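Recombination protein recR (Deinococcus radiodurans, PDB 1VDD) assembles into a ring-shaped tetramer, binds DNA and acts in homologous recombinational DNA repair, where it may work with RecF and RecO. Local coordinates at the interface of chains A and B and the interface of chains A and C. Numbering follows the deposited sequence. Chains: chain A/B/C, Recombination protein recR.

Contact 1: the interface of chains A and B. Residues chain A 35, 39, 42; chain B 13, 16.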
ATOM      1  N   GLN A  35     -14.774  26.277  -2.796  1.00 36.06           N
ATOM      2  CA  GLN A  35     -13.874  27.255  -3.392  1.00 32.68           C
ATOM      3  C   GLN A  35     -14.550  28.488  -3.980  1.00 35.58           C
ATOM      4  O   GLN A  35     -15.690  28.439  -4.431  1.00 33.91           O
ATOM      5  CB  GLN A  35     -13.020  26.593  -4.474  1.00 37.60           C
ATOM      6  CG  GLN A  35     -12.200  25.403  -3.990  1.00 42.84           C
ATOM      7  CD  GLN A  35     -11.253  25.759  -2.856  1.00 43.30           C
ATOM      8  OE1 GLN A  35     -10.397  26.641  -2.988  1.00 39.62           O
ATOM      9  NE2 GLN A  35     -11.406  25.071  -1.734  1.00 43.18           N
ATOM     10  N   ASP A  39     -11.607  30.828  -8.612  1.00 43.28           N
ATOM     11  CA  ASP A  39     -10.823  29.626  -8.861  1.00 44.65           C
ATOM     12  C   ASP A  39     -11.473  28.690  -9.877  1.00 41.58           C
ATOM     13  O   ASP A  39     -10.852  28.294 -10.864  1.00 44.36           O
ATOM     14  CB  ASP A  39     -10.580  28.916  -7.541  1.00 49.56           C
ATOM     15  CG  ASP A  39      -9.659  29.704  -6.636  1.00 56.66           C
ATOM     16  OD1 ASP A  39      -9.442  30.901  -6.921  1.00 59.39           O
ATOM     17  OD2 ASP A  39      -9.155  29.134  -5.647  1.00 62.49           O
ATOM     18  N   ARG A  42     -10.849  30.079 -13.061  1.00 36.51           N
ATOM     19  CA  ARG A  42      -9.451  29.940 -13.444  1.00 38.44           C
ATOM     20  C   ARG A  42      -9.075  28.498 -13.767  1.00 34.60           C
ATOM     21  O   ARG A  42      -8.197  28.263 -14.606  1.00 35.84           O
ATOM     22  CB  ARG A  42      -8.514  30.530 -12.379  1.00 47.08           C
ATOM     23  CG  ARG A  42      -7.122  30.884 -12.941  1.00 48.50           C
ATOM     24  CD  ARG A  42      -6.282  31.732 -11.987  1.00 53.24           C
ATOM     25  NE  ARG A  42      -6.247  31.147 -10.651  1.00 61.70           N
ATOM     26  CZ  ARG A  42      -7.176  31.356  -9.725  1.00 64.77           C
ATOM     27  NH1 ARG A  42      -8.206  32.154  -9.991  1.00 64.11           N
ATOM     28  NH2 ARG A  42      -7.099  30.741  -8.550  1.00 61.57           N
TER
ATOM     29  N   GLU B  13      -3.213  25.141 -11.534  1.00 41.96           N
ATOM     30  CA  GLU B  13      -4.579  25.026 -11.072  1.00 39.24           C
ATOM     31  C   GLU B  13      -5.005  23.630 -10.656  1.00 40.91           C
ATOM     32  O   GLU B  13      -5.989  23.465  -9.933  1.00 42.94           O
ATOM     33  CB  GLU B  13      -5.519  25.594 -12.130  1.00 40.76           C
ATOM     34  CG  GLU B  13      -5.442  27.129 -12.266  1.00 40.96           C
ATOM     35  CD  GLU B  13      -5.473  27.857 -10.919  1.00 38.17           C
ATOM     36  OE1 GLU B  13      -6.304  27.501 -10.054  1.00 45.38           O
ATOM     37  OE2 GLU B  13      -4.670  28.793 -10.722  1.00 38.52           O
ATOM     38  N   ARG B  16      -3.461  22.548  -6.980  1.00 42.03           N
ATOM     39  CA  ARG B  16      -4.314  22.979  -5.890  1.00 44.34           C
ATOM     40  C   ARG B  16      -5.200  21.847  -5.403  1.00 46.00           C
ATOM     41  O   ARG B  16      -5.019  21.362  -4.290  1.00 51.54           O
ATOM     42  CB  ARG B  16      -5.140  24.187  -6.346  1.00 44.26           C
ATOM     43  CG  ARG B  16      -4.255  25.349  -6.821  1.00 45.19           C
ATOM     44  CD  ARG B  16      -5.024  26.647  -6.904  1.00 47.70           C
ATOM     45  NE  ARG B  16      -6.000  26.711  -5.824  1.00 50.30           N
ATOM     46  CZ  ARG B  16      -6.469  27.838  -5.302  1.00 55.29           C
ATOM     47  NH1 ARG B  16      -6.043  29.008  -5.759  1.00 47.93           N
ATOM     48  NH2 ARG B  16      -7.376  27.790  -4.330  1.00 52.37           N
TER
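A:Asp39 meets B:Arg16, and A:Arg42 meets B:Glu13, where the helix-hairpin-helix regions of two RecR chains join, helix 37-53 of chain A against helix 5-16 of chain B. Salt bridges carry the contact. Carboxylate oxygen OD2 of A:Asp39 lies 2.6 Å from NH2 of the B:Arg16 guanidinium, yet the two flat groups are turned almost perpendicular and the N-H bonds point away from the oxygen, which makes the link electrostatic. In the second bridge the guanidinium NE of A:Arg42 donates a bent hydrogen bond (144° at H) to carboxylate oxygen OE2 of B:Glu13 at 2.8 Å, coming from above the carboxylate plane. Within chain A, NH2 of A:Arg42 gives OD1 of A:Asp39 a straighter hydrogen bond of 2.9 Å. The A:Asp39 carboxylate therefore lies between guanidinium groups of both chains, which would tend to keep it ionised. A bend in the A:Arg42 chain (chi3 50°) sets NE toward B:Glu13 while NH2 faces A:Asp39. With an alanine here, B:Glu13 would probably lose its cationic mate and A:Asp39 would be freer to turn. Looser contacts flank the bridges: amide oxygen OE1 of A:Gln35 stands 3.5 Å from B:Arg16 NH2, and A:Arg42 CG rests 4.0 Å from B:Glu13 CD.

Contact 2: the interface of chains A and C. Residues chain A 178, 183, 186-187, 190; chain C 93-94, 97, 168.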
ATOM      1  N   LEU A 178      20.755  -4.747  -3.977  1.00 47.16           N
ATOM      2  CA  LEU A 178      20.526  -5.920  -4.802  1.00 42.24           C
ATOM      3  C   LEU A 178      19.405  -6.823  -4.313  1.00 42.48           C
ATOM      4  O   LEU A 178      18.657  -7.388  -5.108  1.00 34.18           O
ATOM      5  CB  LEU A 178      21.809  -6.743  -4.901  1.00 42.74           C
ATOM      6  CG  LEU A 178      23.091  -6.031  -5.323  1.00 42.51           C
ATOM      7  CD1 LEU A 178      23.966  -7.053  -6.027  1.00 43.31           C
ATOM      8  CD2 LEU A 178      22.797  -4.858  -6.257  1.00 40.59           C
ATOM      9  N   GLU A 183      15.602  -9.816 -10.779  1.00 42.87           N
ATOM     10  CA  GLU A 183      16.607 -10.703 -11.342  1.00 42.69           C
ATOM     11  C   GLU A 183      17.143 -10.255 -12.694  1.00 41.38           C
ATOM     12  O   GLU A 183      18.354 -10.152 -12.890  1.00 41.66           O
ATOM     13  CB  GLU A 183      16.017 -12.106 -11.471  1.00 50.08           C
ATOM     14  CG  GLU A 183      15.369 -12.643 -10.190  1.00 67.10           C
ATOM     15  CD  GLU A 183      14.203 -11.783  -9.674  1.00 72.43           C
ATOM     16  OE1 GLU A 183      13.302 -11.439 -10.473  1.00 73.72           O
ATOM     17  OE2 GLU A 183      14.185 -11.460  -8.461  1.00 73.23           O
ATOM     18  N   LEU A 186      19.350  -7.126 -12.398  1.00 32.68           N
ATOM     19  CA  LEU A 186      20.691  -7.470 -11.924  1.00 33.35           C
ATOM     20  C   LEU A 186      21.559  -8.047 -13.030  1.00 35.29           C
ATOM     21  O   LEU A 186      22.705  -7.640 -13.212  1.00 34.61           O
ATOM     22  CB  LEU A 186      20.614  -8.483 -10.796  1.00 41.44           C
ATOM     23  CG  LEU A 186      20.471  -7.913  -9.399  1.00 43.47           C
ATOM     24  CD1 LEU A 186      20.544  -9.064  -8.420  1.00 42.23           C
ATOM     25  CD2 LEU A 186      21.586  -6.905  -9.128  1.00 44.53           C
ATOM     26  N   GLY A 187      21.010  -9.005 -13.763  1.00 36.91           N
ATOM     27  CA  GLY A 187      21.752  -9.593 -14.855  1.00 37.73           C
ATOM     28  C   GLY A 187      22.151  -8.560 -15.894  1.00 39.27           C
ATOM     29  O   GLY A 187      23.148  -8.734 -16.589  1.00 40.78           O
ATOM     30  N   LEU A 190      24.809  -6.241 -14.413  1.00 46.95           N
ATOM     31  CA  LEU A 190      26.062  -6.969 -14.348  1.00 46.92           C
ATOM     32  C   LEU A 190      26.745  -7.058 -15.710  1.00 47.62           C
ATOM     33  O   LEU A 190      27.900  -6.658 -15.853  1.00 47.49           O
ATOM     34  CB  LEU A 190      25.816  -8.375 -13.799  1.00 48.38           C
ATOM     35  CG  LEU A 190      26.874  -8.904 -12.833  1.00 50.79           C
ATOM     36  CD1 LEU A 190      26.608 -10.370 -12.554  1.00 53.73           C
ATOM     37  CD2 LEU A 190      28.256  -8.715 -13.425  1.00 51.93           C
TER
ATOM     38  N   ALA C  93      21.258 -13.825  -5.033  1.00 53.13           N
ATOM     39  CA  ALA C  93      20.563 -12.882  -5.899  1.00 53.13           C
ATOM     40  C   ALA C  93      21.183 -12.850  -7.302  1.00 55.02           C
ATOM     41  O   ALA C  93      20.462 -12.764  -8.293  1.00 54.85           O
ATOM     42  CB  ALA C  93      20.581 -11.495  -5.276  1.00 50.12           C
ATOM     43  N   LEU C  94      22.510 -12.925  -7.395  1.00 53.21           N
ATOM     44  CA  LEU C  94      23.177 -12.920  -8.702  1.00 51.99           C
ATOM     45  C   LEU C  94      23.202 -14.340  -9.256  1.00 54.43           C
ATOM     46  O   LEU C  94      23.280 -14.546 -10.470  1.00 54.68           O
ATOM     47  CB  LEU C  94      24.613 -12.423  -8.581  1.00 49.46           C
ATOM     48  CG  LEU C  94      24.853 -11.057  -7.962  1.00 48.27           C
ATOM     49  CD1 LEU C  94      26.275 -11.006  -7.447  1.00 49.83           C
ATOM     50  CD2 LEU C  94      24.589  -9.968  -8.972  1.00 48.45           C
ATOM     51  N   SER C  97      19.993 -14.632 -11.778  1.00 68.90           N
ATOM     52  CA  SER C  97      20.037 -14.048 -13.115  1.00 66.97           C
ATOM     53  C   SER C  97      20.855 -14.961 -14.023  1.00 69.11           C
ATOM     54  O   SER C  97      20.832 -14.811 -15.246  1.00 68.76           O
ATOM     55  CB  SER C  97      20.655 -12.639 -13.073  1.00 62.79           C
ATOM     56  OG  SER C  97      21.986 -12.654 -12.591  1.00 49.04           O
ATOM     57  N   ILE C 168      28.827  -2.273 -10.961  1.00 35.30           N
ATOM     58  CA  ILE C 168      27.557  -2.747 -11.473  1.00 31.19           C
ATOM     59  C   ILE C 168      26.907  -1.542 -12.163  1.00 38.18           C
ATOM     60  O   ILE C 168      27.087  -0.402 -11.727  1.00 38.99           O
ATOM     61  CB  ILE C 168      26.709  -3.265 -10.293  1.00 28.07           C
ATOM     62  CG1 ILE C 168      25.747  -4.333 -10.764  1.00 28.84           C
ATOM     63  CG2 ILE C 168      25.982  -2.116  -9.606  1.00 22.25           C
ATOM     64  CD1 ILE C 168      24.876  -4.846  -9.651  1.00 34.49           C
TER
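C:Ser97 presses against the first turn of A helix 183-191, at the tighter end of an apolar contact between the Toprim region of chain C and the C-terminal region of chain A. Its CB lies 3.4 Å from the backbone O of A:Glu183 and 3.7 Å from CA of A:Gly187, whose lack of a side chain probably allows C helix 88-97 to come this near. The C:Ser97 hydroxyl OG, set between the backbone N and the carbonyl carbon (chi1 61°), turns back into its own helix and hydrogen-bonds to C:Leu94 O at 3.1 Å. A:Leu186 joins this end to the next: its CD1 methyl touches C:Ala93 CB at 4.0 Å, while the CD2 branch meets C:Ile168 CD1 at 3.9 Å. Farther along, the packing is looser and made of leucine and isoleucine methyls. A:Leu178 and C:Ile168 reach toward each other tip to tip, CD2 against CD1. A:Leu190 runs across C:Leu94 at about a right angle, its CD1 methyl 4.1 Å from CD2. The CD2 methyl of C:Leu94 also comes within 4.2 Å of A:Leu186 CD1. Repeated by two-fold symmetry with the chains exchanged, this apolar patch fastens the C-terminal helix of one subunit to the Toprim region of its neighbour and helps to hold the RecR ring together.

Contact 3: the interface of chains A and B. Residues chain A 27-28, 31; chain B 18-19.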
ATOM      1  N   ARG A  27     -15.262  13.332  -3.544  1.00 38.62           N
ATOM      2  CA  ARG A  27     -14.418  14.007  -2.581  1.00 43.61           C
ATOM      3  C   ARG A  27     -13.978  15.323  -3.236  1.00 48.10           C
ATOM      4  O   ARG A  27     -13.931  16.376  -2.589  1.00 47.66           O
ATOM      5  CB  ARG A  27     -13.199  13.123  -2.284  1.00 55.14           C
ATOM      6  CG  ARG A  27     -12.688  13.154  -0.847  1.00 64.70           C
ATOM      7  CD  ARG A  27     -11.523  12.178  -0.649  1.00 69.22           C
ATOM      8  NE  ARG A  27     -10.277  12.624  -1.279  1.00 74.36           N
ATOM      9  CZ  ARG A  27      -9.513  13.620  -0.830  1.00 74.99           C
ATOM     10  NH1 ARG A  27      -9.860  14.291   0.259  1.00 72.07           N
ATOM     11  NH2 ARG A  27      -8.391  13.941  -1.463  1.00 75.92           N
ATOM     12  N   LEU A  28     -13.691  15.258  -4.534  1.00 44.86           N
ATOM     13  CA  LEU A  28     -13.235  16.427  -5.277  1.00 42.38           C
ATOM     14  C   LEU A  28     -14.322  17.453  -5.605  1.00 40.48           C
ATOM     15  O   LEU A  28     -14.066  18.655  -5.601  1.00 40.34           O
ATOM     16  CB  LEU A  28     -12.548  15.983  -6.572  1.00 44.47           C
ATOM     17  CG  LEU A  28     -11.370  16.863  -6.989  1.00 43.49           C
ATOM     18  CD1 LEU A  28     -10.080  16.070  -6.874  1.00 40.08           C
ATOM     19  CD2 LEU A  28     -11.569  17.351  -8.401  1.00 43.52           C
ATOM     20  N   HIS A  31     -15.107  19.738  -2.736  1.00 33.37           N
ATOM     21  CA  HIS A  31     -14.005  20.621  -2.384  1.00 33.33           C
ATOM     22  C   HIS A  31     -14.077  21.844  -3.302  1.00 35.88           C
ATOM     23  O   HIS A  31     -13.708  22.962  -2.912  1.00 32.67           O
ATOM     24  CB  HIS A  31     -12.673  19.921  -2.610  1.00 36.25           C
ATOM     25  CG  HIS A  31     -11.552  20.863  -2.920  1.00 41.37           C
ATOM     26  ND1 HIS A  31     -10.872  21.560  -1.947  1.00 43.35           N
ATOM     27  CD2 HIS A  31     -11.024  21.257  -4.104  1.00 39.79           C
ATOM     28  CE1 HIS A  31      -9.970  22.340  -2.517  1.00 44.91           C
ATOM     29  NE2 HIS A  31     -10.041  22.174  -3.824  1.00 36.28           N
TER
ATOM     30  N   PRO B  18      -7.078  18.764  -4.004  1.00 46.15           N
ATOM     31  CA  PRO B  18      -6.555  17.771  -3.063  1.00 46.60           C
ATOM     32  C   PRO B  18      -6.432  16.398  -3.705  1.00 47.35           C
ATOM     33  O   PRO B  18      -7.104  16.104  -4.699  1.00 48.39           O
ATOM     34  CB  PRO B  18      -7.587  17.786  -1.948  1.00 49.62           C
ATOM     35  CG  PRO B  18      -8.855  18.026  -2.700  1.00 45.49           C
ATOM     36  CD  PRO B  18      -8.444  19.158  -3.617  1.00 47.13           C
ATOM     37  N   GLY B  19      -5.591  15.550  -3.122  1.00 47.53           N
ATOM     38  CA  GLY B  19      -5.386  14.225  -3.681  1.00 46.99           C
ATOM     39  C   GLY B  19      -4.586  14.360  -4.970  1.00 48.67           C
ATOM     40  O   GLY B  19      -4.480  13.420  -5.765  1.00 44.71           O
TER
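NH2 of the A:Arg27 guanidinium faces the backbone N of B:Gly19 at 3.6 Å and the CA of the same residue at 3.7 Å. Both nitrogens are donors, so this is a contact and not a hydrogen bond; the amide N lies in the guanidinium plane at its edge. B:Pro18 and B:Gly19 belong to the hairpin that follows helix 5-16 in the helix-hairpin-helix motif, and they dock on helix 22-32 of chain A. B:Gly19 has a positive phi (72°), a turn that glycine takes easily. The A:Arg27 chain bends at chi3, swinging its guanidinium round toward the hairpin and bringing NH2 within 4.0 Å of B:Pro18 CB. From the other direction comes A:His31, one turn further along the helix. Its CG is anti to the backbone N (chi1 152°), and the imidazole turns one face to the proline, whose CD corner points at the middle of it, a CH-pi contact. B:Pro18 is thus flanked by the arginine and the imidazole, and hides more surface than any other residue of this patch. A:Leu28, between them in sequence, adds its CD1 methyl, 3.7 Å from the carbonyl O of B:Pro18. The docking sets the hairpin of one subunit against helix 22-32 of its neighbour and would restrict its movement. At the leading corner of the proline ring, CD is 3.4 Å from both CD2 and NE2 of A:His31.

Contacts 1 and 3 are neighbours in the A-B interface, the centres of their C-alpha atoms about 12 Å apart. They share no residue, but B:Arg16 of contact 1 ends the helix that runs into the hairpin of B:Pro18 in contact 3, so charged and apolar patches grip one motif. Contact 2 joins chain A to chain C through other regions, its centre about 47 Å from that of contact 1 and 42 Å from that of contact 3. Each subunit thus has two separate two-fold interfaces, N-terminal and Toprim/C-terminal; alternating between them closes four copies into a ring.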